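Local structure of p-47 protein (Clostridium botulinum E1 str. 'BoNT E Beluga', 5WIX) at residues D24-C29 and L205-V210; A174-T179 and N404-W409; V234-S239 and F426-N431. The protein is of unknown function but has a tulip-domain fold like that of bactericidal/permeability-increasing protein, a resemblance that may hint at lipid binding. All blocks are in the same frame, centred on the assembly; numbering follows the deposited sequence.

How the interactions relate
Interactions 1 and 3 belong to one six-stranded antiparallel sheet near the centre of the chain. They meet where strand 25-30 lies beside strand 234-238, with Val26 O probably accepting from Leu237 N and Gly28 N probably donating to Gly235 O. Interaction 2 closes the edge of a different sheet and packs against the first, its Ile406, Val407 and Trp409 packing on Tyr27 and Cys29. All three are largely buried. Interactions 1 and 3 are mostly backbone bonding and aliphatic contact, with a classic beta bulge carrying Asp24 at one end of interaction 1. In interaction 2 the apolar face turns toward the central sheet, while the other carries Ser175 and Asn408.

Interaction 1: D24-C29 and L205-V210; sequences DIVYGC and LCILSV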
loop_
_atom_site.group_PDB
_atom_site.type_symbol
_atom_site.label_atom_id
_atom_site.label_comp_id
_atom_site.label_asym_id
_atom_site.label_seq_id
_atom_site.Cartn_x
_atom_site.Cartn_y
_atom_site.Cartn_z
ATOM N N ASP A 24 -7.105 -0.770 3.955
ATOM C CA ASP A 24 -5.899 -0.809 4.819
ATOM C C ASP A 24 -4.567 -0.669 4.085
ATOM O O ASP A 24 -3.712 0.144 4.453
ATOM C CB ASP A 24 -5.856 -2.107 5.633
ATOM C CG ASP A 24 -6.622 -2.007 6.928
ATOM O OD1 ASP A 24 -6.677 -0.893 7.506
ATOM O OD2 ASP A 24 -7.167 -3.050 7.353
ATOM N N ILE A 25 -4.370 -1.515 3.085
ATOM C CA ILE A 25 -3.222 -1.406 2.206
ATOM C C ILE A 25 -3.734 -1.589 0.791
ATOM O O ILE A 25 -4.494 -2.523 0.521
ATOM C CB ILE A 25 -2.142 -2.461 2.526
ATOM C CG1 ILE A 25 -1.538 -2.216 3.898
ATOM C CG2 ILE A 25 -1.048 -2.430 1.482
ATOM C CD1 ILE A 25 -0.355 -3.104 4.200
ATOM N N VAL A 26 -3.349 -0.687 -0.103
ATOM C CA VAL A 26 -3.777 -0.763 -1.495
ATOM C C VAL A 26 -2.542 -0.906 -2.372
ATOM O O VAL A 26 -1.581 -0.147 -2.197
ATOM C CB VAL A 26 -4.589 0.485 -1.892
ATOM C CG1 VAL A 26 -5.071 0.394 -3.333
ATOM C CG2 VAL A 26 -5.756 0.676 -0.937
ATOM N N TYR A 27 -2.545 -1.888 -3.278
ATOM C CA TYR A 27 -1.463 -2.042 -4.270
ATOM C C TYR A 27 -1.938 -1.679 -5.671
ATOM O O TYR A 27 -3.117 -1.845 -5.977
ATOM C CB TYR A 27 -0.923 -3.468 -4.279
ATOM C CG TYR A 27 -0.660 -4.010 -2.901
ATOM C CD1 TYR A 27 0.584 -3.874 -2.301
ATOM C CD2 TYR A 27 -1.660 -4.641 -2.204
ATOM C CE1 TYR A 27 0.833 -4.364 -1.036
ATOM C CE2 TYR A 27 -1.447 -5.134 -0.951
ATOM C CZ TYR A 27 -0.192 -5.001 -0.355
ATOM O OH TYR A 27 0.020 -5.504 0.920
ATOM N N GLY A 28 -1.020 -1.217 -6.522
ATOM C CA GLY A 28 -1.381 -0.818 -7.875
ATOM C C GLY A 28 -0.289 -0.947 -8.929
ATOM O O GLY A 28 0.904 -0.792 -8.638
ATOM N N CYS A 29 -0.700 -1.234 -10.164
ATOM C CA CYS A 29 0.246 -1.381 -11.281
ATOM C C CYS A 29 -0.248 -0.792 -12.624
ATOM O O CYS A 29 -1.430 -0.855 -12.971
ATOM C CB CYS A 29 0.600 -2.863 -11.475
ATOM S SG CYS A 29 1.955 -3.167 -12.659
ATOM N N LEU A 205 -5.363 -2.539 -10.099
ATOM C CA LEU A 205 -4.958 -2.524 -8.738
ATOM C C LEU A 205 -5.719 -3.450 -7.819
ATOM O O LEU A 205 -6.777 -3.941 -8.147
ATOM C CB LEU A 205 -5.059 -1.095 -8.239
ATOM C CG LEU A 205 -6.278 -0.228 -8.440
ATOM C CD1 LEU A 205 -7.189 -0.254 -7.231
ATOM C CD2 LEU A 205 -5.753 1.143 -8.679
ATOM N N CYS A 206 -5.146 -3.672 -6.645
ATOM C CA CYS A 206 -5.618 -4.691 -5.734
ATOM C C CYS A 206 -5.685 -4.153 -4.291
ATOM O O CYS A 206 -4.713 -3.601 -3.776
ATOM C CB CYS A 206 -4.699 -5.903 -5.852
ATOM S SG CYS A 206 -5.193 -7.274 -4.859
ATOM N N ILE A 207 -6.841 -4.309 -3.653
ATOM C CA ILE A 207 -7.120 -3.677 -2.366
ATOM C C ILE A 207 -7.199 -4.694 -1.203
ATOM O O ILE A 207 -7.762 -5.774 -1.383
ATOM C CB ILE A 207 -8.453 -2.889 -2.434
ATOM C CG1 ILE A 207 -8.928 -2.725 -3.869
ATOM C CG2 ILE A 207 -8.291 -1.509 -1.876
ATOM C CD1 ILE A 207 -10.208 -1.926 -3.943
ATOM N N LEU A 208 -6.659 -4.357 -0.022
ATOM C CA LEU A 208 -6.733 -5.265 1.135
ATOM C C LEU A 208 -7.026 -4.653 2.505
ATOM O O LEU A 208 -6.852 -3.449 2.746
ATOM C CB LEU A 208 -5.416 -6.067 1.287
ATOM C CG LEU A 208 -4.116 -5.436 1.829
ATOM C CD1 LEU A 208 -4.155 -5.138 3.302
ATOM C CD2 LEU A 208 -2.950 -6.351 1.593
ATOM N N SER A 209 -7.410 -5.557 3.406
ATOM C CA SER A 209 -7.469 -5.337 4.838
ATOM C C SER A 209 -6.541 -6.337 5.521
ATOM O O SER A 209 -6.683 -7.548 5.313
ATOM C CB SER A 209 -8.896 -5.501 5.354
ATOM O OG SER A 209 -9.723 -4.495 4.807
ATOM N N VAL A 210 -5.635 -5.872 6.374
ATOM C CA VAL A 210 -4.654 -6.780 6.975
ATOM C C VAL A 210 -5.013 -7.275 8.380
ATOM O O VAL A 210 -5.248 -6.483 9.293
ATOM C CB VAL A 210 -3.253 -6.139 7.021
ATOM C CG1 VAL A 210 -2.756 -5.853 5.612
ATOM C CG2 VAL A 210 -3.280 -4.866 7.854
#
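Ile25 and Leu208 pair across two antiparallel strands in the middle of the six-stranded sheet at the centre of this BPI-like fold, and the pairing begins at a classic beta bulge, in which Asp24 and Ile25 both face Leu208. The carbonyl oxygen of Leu208 accepts from Asp24 N at 3.0 Å and from Ile25 N at 3.2 Å. The second donor stands above the carbonyl plane, about 40° out of it, while the first comes in nearly along the C=O axis. Beyond the bulge the strands run regularly, with Tyr27 and Cys206 forming a hydrogen-bonded pair in which each N-H reaches the other residue's carbonyl.

At the bulge the side chain of Asp24 sets out toward the partner strand, and it can be followed outward from there. Asp24 CB lies 3.3 Å from Leu208 O; Asp24 CG comes next, 4.0 Å from Ser209 CA, and OD2 at the tip takes a weak hydrogen bond from Val210 N. Arg214 adds a long, weak ion pair to that same oxygen, so the carboxylate has positive charge nearby.

Apolar contacts lie on both faces of the pair. Ile25 and Leu208 lie side by side, and Leu208 CD1 comes 3.4 Å from Ile25 CB. Leu208 CG sits between the backbone N and the carbonyl carbon (chi1 75°), and CD2 lies at the edge of the Tyr27 ring, in its plane, though too close there for the spacing to be trusted. On this face helix 240-252 covers Ile25 and Val210 through Leu242. The opposite face carries Val26 and Ile207, pointing the same way, and there Val26 CG2 meets Ile207 CG2 at 3.5 Å.

Interaction 2: A174-T179 and N404-W409; sequences ASLNVT and NDIVNW
Leu176 and Val407 meet at the apolar centre of this antiparallel pair, where Leu176 CD1 lies 3.9 Å from Val407 CG2. Strand 407-409, from the C-terminal part of the chain, pairs with 174-177 as the end strand of a curled antiparallel sheet, in a protein with the tulip-domain fold. Next along the same face, Ala174 CB approaches the six-membered ring of Trp409 obliquely, 3.4 Å from CE3. Val407 CG1 lies over one face of that indole, 3.7 Å above its plane and offset toward the rim. Val407 holds CG1 anti to its backbone N (chi1 177°), and the same methyl comes within 4.1 Å of Ala174 CB. Ile406 also lies alongside Leu176, pointing the same way, with Ile406 CG2 4.2 Å from Leu176 CG. Tyr27 of strand 25-30 packs against Ile406, Val407 and Trp409, while Pro187 and Phe190 reach Leu176, so this face is laid onto the central sheet.

Farther out, the backbone bonds tie the strands. Ser175 and Asn408 are a hydrogen-bonded pair, with Ser175 N donating to Asn408 O at 2.9 Å and Asn408 N returning a bond to Ser175 O in the plane of that carbonyl. Ile406 O accepts from Asn177 N, the donor tilted 34° from the carbonyl plane. At the Asn177 end, Asp405 OD2 is bonded to Ser180 OG. At the polar edge, on the face away from Leu176, Ser175 OG gives a weak hydrogen bond to Asn408 O at 3.5 Å.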
loop_
_atom_site.group_PDB
_atom_site.type_symbol
_atom_site.label_atom_id
_atom_site.label_comp_id
_atom_site.label_asym_id
_atom_site.label_seq_id
_atom_site.Cartn_x
_atom_site.Cartn_y
_atom_site.Cartn_z
ATOM N N ALA A 174 -0.268 -11.288 -10.877
ATOM C CA ALA A 174 0.392 -10.862 -9.650
ATOM C C ALA A 174 0.476 -12.014 -8.674
ATOM O O ALA A 174 -0.457 -12.817 -8.565
ATOM C CB ALA A 174 -0.345 -9.698 -9.017
ATOM N N SER A 175 1.603 -12.107 -7.975
ATOM C CA SER A 175 1.712 -13.037 -6.868
ATOM C C SER A 175 1.349 -12.273 -5.609
ATOM O O SER A 175 1.778 -11.129 -5.408
ATOM C CB SER A 175 3.109 -13.639 -6.772
ATOM O OG SER A 175 4.063 -12.673 -6.364
ATOM N N LEU A 176 0.510 -12.887 -4.788
ATOM C CA LEU A 176 0.142 -12.294 -3.522
ATOM C C LEU A 176 0.515 -13.235 -2.380
ATOM O O LEU A 176 0.107 -14.400 -2.364
ATOM C CB LEU A 176 -1.339 -11.966 -3.484
ATOM C CG LEU A 176 -1.712 -11.164 -2.241
ATOM C CD1 LEU A 176 -2.843 -10.192 -2.528
ATOM C CD2 LEU A 176 -2.053 -12.092 -1.079
ATOM N N ASN A 177 1.281 -12.704 -1.429
ATOM C CA ASN A 177 1.884 -13.484 -0.358
ATOM C C ASN A 177 1.224 -13.227 0.995
ATOM O O ASN A 177 1.525 -12.228 1.647
ATOM C CB ASN A 177 3.381 -13.147 -0.278
ATOM C CG ASN A 177 4.216 -14.260 0.321
ATOM O OD1 ASN A 177 3.721 -15.108 1.062
ATOM N ND2 ASN A 177 5.504 -14.253 0.005
ATOM N N VAL A 178 0.316 -14.100 1.420
ATOM C CA VAL A 178 -0.054 -14.096 2.832
ATOM C C VAL A 178 1.078 -14.819 3.547
ATOM O O VAL A 178 1.804 -15.594 2.924
ATOM C CB VAL A 178 -1.401 -14.789 3.130
ATOM C CG1 VAL A 178 -1.842 -14.493 4.580
ATOM C CG2 VAL A 178 -2.466 -14.356 2.132
ATOM N N THR A 179 1.237 -14.562 4.838
ATOM C CA THR A 179 2.302 -15.179 5.630
ATOM C C THR A 179 3.690 -14.833 5.067
ATOM O O THR A 179 4.484 -15.715 4.722
ATOM C CB THR A 179 2.132 -16.725 5.729
ATOM O OG1 THR A 179 2.402 -17.335 4.460
ATOM C CG2 THR A 179 0.712 -17.083 6.176
ATOM N N ASN A 404 8.023 -4.972 -2.204
ATOM C CA ASN A 404 8.109 -6.323 -2.754
ATOM C C ASN A 404 7.562 -7.444 -1.850
ATOM O O ASN A 404 7.596 -8.618 -2.223
ATOM C CB ASN A 404 9.562 -6.641 -3.107
ATOM C CG ASN A 404 10.009 -5.984 -4.400
ATOM O OD1 ASN A 404 9.247 -5.915 -5.363
ATOM N ND2 ASN A 404 11.249 -5.503 -4.431
ATOM N N ASP A 405 7.040 -7.090 -0.682
ATOM C CA ASP A 405 6.742 -8.086 0.357
ATOM C C ASP A 405 5.474 -8.876 0.070
ATOM O O ASP A 405 5.484 -10.111 0.036
ATOM C CB ASP A 405 6.632 -7.401 1.728
ATOM C CG ASP A 405 6.575 -8.393 2.887
ATOM O OD1 ASP A 405 7.615 -9.017 3.190
ATOM O OD2 ASP A 405 5.503 -8.523 3.514
ATOM N N ILE A 406 4.381 -8.161 -0.132
ATOM C CA ILE A 406 3.108 -8.832 -0.352
ATOM C C ILE A 406 2.777 -9.039 -1.848
ATOM O O ILE A 406 2.718 -10.184 -2.321
ATOM C CB ILE A 406 1.984 -8.066 0.335
ATOM C CG1 ILE A 406 2.342 -7.896 1.802
ATOM C CG2 ILE A 406 0.700 -8.829 0.218
ATOM C CD1 ILE A 406 2.594 -9.210 2.488
ATOM N N VAL A 407 2.580 -7.954 -2.594
ATOM C CA VAL A 407 2.236 -8.107 -4.001
ATOM C C VAL A 407 3.405 -7.834 -4.924
ATOM O O VAL A 407 3.958 -6.733 -4.930
ATOM C CB VAL A 407 1.081 -7.190 -4.421
ATOM C CG1 VAL A 407 0.836 -7.336 -5.892
ATOM C CG2 VAL A 407 -0.183 -7.529 -3.655
ATOM N N ASN A 408 3.771 -8.855 -5.693
ATOM C CA ASN A 408 4.702 -8.707 -6.803
ATOM C C ASN A 408 3.931 -8.832 -8.088
ATOM O O ASN A 408 3.433 -9.909 -8.417
ATOM C CB ASN A 408 5.807 -9.764 -6.760
ATOM C CG ASN A 408 6.510 -9.816 -5.431
ATOM O OD1 ASN A 408 7.370 -8.987 -5.140
ATOM N ND2 ASN A 408 6.148 -10.794 -4.613
ATOM N N TRP A 409 3.812 -7.735 -8.817
ATOM C CA TRP A 409 3.068 -7.762 -10.071
ATOM C C TRP A 409 3.824 -8.524 -11.148
ATOM O O TRP A 409 5.006 -8.260 -11.396
ATOM C CB TRP A 409 2.772 -6.350 -10.553
ATOM C CG TRP A 409 1.920 -5.589 -9.619
ATOM C CD1 TRP A 409 2.329 -4.656 -8.712
ATOM C CD2 TRP A 409 0.499 -5.691 -9.481
ATOM N NE1 TRP A 409 1.249 -4.165 -8.022
ATOM C CE2 TRP A 409 0.116 -4.782 -8.473
ATOM C CE3 TRP A 409 -0.490 -6.448 -10.121
ATOM C CZ2 TRP A 409 -1.210 -4.615 -8.086
ATOM C CZ3 TRP A 409 -1.804 -6.286 -9.730
ATOM C CH2 TRP A 409 -2.155 -5.376 -8.725
#

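Interaction 3: V234-S239 and F426-N431; sequences VGLLIS and FCIQGN
Ile238 and Phe426 lie side by side, pointing the same way, and Ile238 CD1 reaches the edge of the phenyl ring 3.5 Å from Phe426 CD2. Ile428 CD1 is the next apolar group along this face, 4.3 Å from Leu236 CD2. Across the sheet, on the other face, Leu237 CD1 lies 3.4 Å from Cys427 CB and equally close to Phe426 O.

Beneath the side chains three hydrogen-bonded pairs hold the strands, Ile238 with Phe426, Leu236 with Ile428 and Val234 with Gly430. The bond from Val234 N to Gly430 O is almost straight, 176° at the hydrogen. At the non-hydrogen-bonded pairs between them, CA-H groups turn to carbonyls, as Cys427 CA does to Leu236 O.

These strands are neighbours in the antiparallel central sheet of the BPI-like fold; strand 25-30 lies beyond 234-238, and 414-422 forms the edge beyond 426-432. On the Ile238 face, helix 399-403 packs on Leu236 through Ile403 and on Ile428 through Phe399, Ile402 and Ile403. Phe243, from helix 240-252, sets its ring near that of Phe426 with the planes about 15° apart. That helix starts right after the strand, with Ser239 at its N-cap, its OG accepting a weak hydrogen bond from Leu242 N. On the Leu237 face, Gln429 runs out extended beyond CG (chi2 174°), and its NE2 donates to Ile227 O and Ser229 OG.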
loop_
_atom_site.group_PDB
_atom_site.type_symbol
_atom_site.label_atom_id
_atom_site.label_comp_id
_atom_site.label_asym_id
_atom_site.label_seq_id
_atom_site.Cartn_x
_atom_site.Cartn_y
_atom_site.Cartn_z
ATOM N N VAL A 234 4.895 0.993 -10.392
ATOM C CA VAL A 234 4.161 0.309 -9.324
ATOM C C VAL A 234 4.038 1.199 -8.087
ATOM O O VAL A 234 4.943 1.975 -7.755
ATOM C CB VAL A 234 4.825 -1.040 -8.941
ATOM C CG1 VAL A 234 4.110 -1.693 -7.766
ATOM C CG2 VAL A 234 4.798 -1.984 -10.104
ATOM N N GLY A 235 2.889 1.102 -7.428
ATOM C CA GLY A 235 2.608 1.884 -6.248
ATOM C C GLY A 235 2.010 1.049 -5.135
ATOM O O GLY A 235 1.442 -0.038 -5.361
ATOM N N LEU A 236 2.144 1.586 -3.922
ATOM C CA LEU A 236 1.703 0.941 -2.686
ATOM C C LEU A 236 1.257 2.030 -1.721
ATOM O O LEU A 236 2.017 2.961 -1.441
ATOM C CB LEU A 236 2.838 0.092 -2.115
ATOM C CG LEU A 236 2.735 -0.878 -0.927
ATOM C CD1 LEU A 236 3.648 -2.073 -1.072
ATOM C CD2 LEU A 236 3.083 -0.133 0.363
ATOM N N LEU A 237 0.028 1.918 -1.230
ATOM C CA LEU A 237 -0.505 2.897 -0.294
ATOM C C LEU A 237 -0.839 2.314 1.079
ATOM O O LEU A 237 -1.759 1.492 1.205
ATOM C CB LEU A 237 -1.755 3.552 -0.859
ATOM C CG LEU A 237 -2.057 4.841 -0.096
ATOM C CD1 LEU A 237 -0.751 5.608 0.088
ATOM C CD2 LEU A 237 -3.084 5.688 -0.836
ATOM N N ILE A 238 -0.106 2.758 2.105
ATOM C CA ILE A 238 -0.344 2.326 3.492
ATOM C C ILE A 238 -1.242 3.313 4.243
ATOM O O ILE A 238 -0.984 4.531 4.234
ATOM C CB ILE A 238 0.975 2.175 4.260
ATOM C CG1 ILE A 238 1.761 0.972 3.746
ATOM C CG2 ILE A 238 0.710 2.010 5.728
ATOM C CD1 ILE A 238 3.260 1.152 3.871
ATOM N N SER A 239 -2.298 2.786 4.865
ATOM C CA SER A 239 -3.227 3.588 5.667
ATOM C C SER A 239 -2.488 4.343 6.774
ATOM O O SER A 239 -1.404 3.925 7.196
ATOM C CB SER A 239 -4.299 2.700 6.291
ATOM O OG SER A 239 -3.784 2.024 7.438
ATOM N N PHE A 426 0.634 6.605 3.599
ATOM C CA PHE A 426 2.073 6.435 3.443
ATOM C C PHE A 426 2.235 5.669 2.165
ATOM O O PHE A 426 1.741 4.539 2.057
ATOM C CB PHE A 426 2.711 5.684 4.634
ATOM C CG PHE A 426 4.209 5.489 4.506
ATOM C CD1 PHE A 426 5.095 6.456 4.963
ATOM C CD2 PHE A 426 4.729 4.331 3.936
ATOM C CE1 PHE A 426 6.466 6.276 4.838
ATOM C CE2 PHE A 426 6.107 4.147 3.822
ATOM C CZ PHE A 426 6.971 5.121 4.271
ATOM N N CYS A 427 2.883 6.301 1.191
ATOM C CA CYS A 427 2.891 5.800 -0.170
ATOM C C CYS A 427 4.296 5.552 -0.651
ATOM O O CYS A 427 5.166 6.440 -0.584
ATOM C CB CYS A 427 2.194 6.781 -1.115
ATOM S SG CYS A 427 2.251 6.300 -2.886
ATOM N N ILE A 428 4.507 4.340 -1.148
ATOM C CA ILE A 428 5.788 3.949 -1.722
ATOM C C ILE A 428 5.571 3.698 -3.220
ATOM O O ILE A 428 4.559 3.110 -3.578
ATOM C CB ILE A 428 6.358 2.687 -1.028
ATOM C CG1 ILE A 428 6.521 2.941 0.466
ATOM C CG2 ILE A 428 7.673 2.296 -1.645
ATOM C CD1 ILE A 428 6.855 1.694 1.323
ATOM N N GLN A 429 6.512 4.141 -4.057
ATOM C CA GLN A 429 6.428 4.046 -5.514
ATOM C C GLN A 429 7.742 3.561 -6.121
ATOM O O GLN A 429 8.819 3.910 -5.637
ATOM C CB GLN A 429 6.079 5.401 -6.146
ATOM C CG GLN A 429 4.696 5.958 -5.840
ATOM C CD GLN A 429 4.509 7.364 -6.387
ATOM O OE1 GLN A 429 5.492 8.077 -6.689
ATOM N NE2 GLN A 429 3.248 7.776 -6.530
ATOM N N GLY A 430 7.659 2.804 -7.216
ATOM C CA GLY A 430 8.862 2.273 -7.840
ATOM C C GLY A 430 8.701 1.766 -9.258
ATOM O O GLY A 430 7.606 1.803 -9.810
ATOM N N ASN A 431 9.813 1.308 -9.839
ATOM C CA ASN A 431 9.846 0.698 -11.174
ATOM C C ASN A 431 10.396 -0.735 -11.142
ATOM O O ASN A 431 11.461 -0.980 -10.570
ATOM C CB ASN A 431 10.717 1.521 -12.149
ATOM C CG ASN A 431 10.323 2.991 -12.223
ATOM O OD1 ASN A 431 9.166 3.353 -12.012
ATOM N ND2 ASN A 431 11.298 3.845 -12.535
#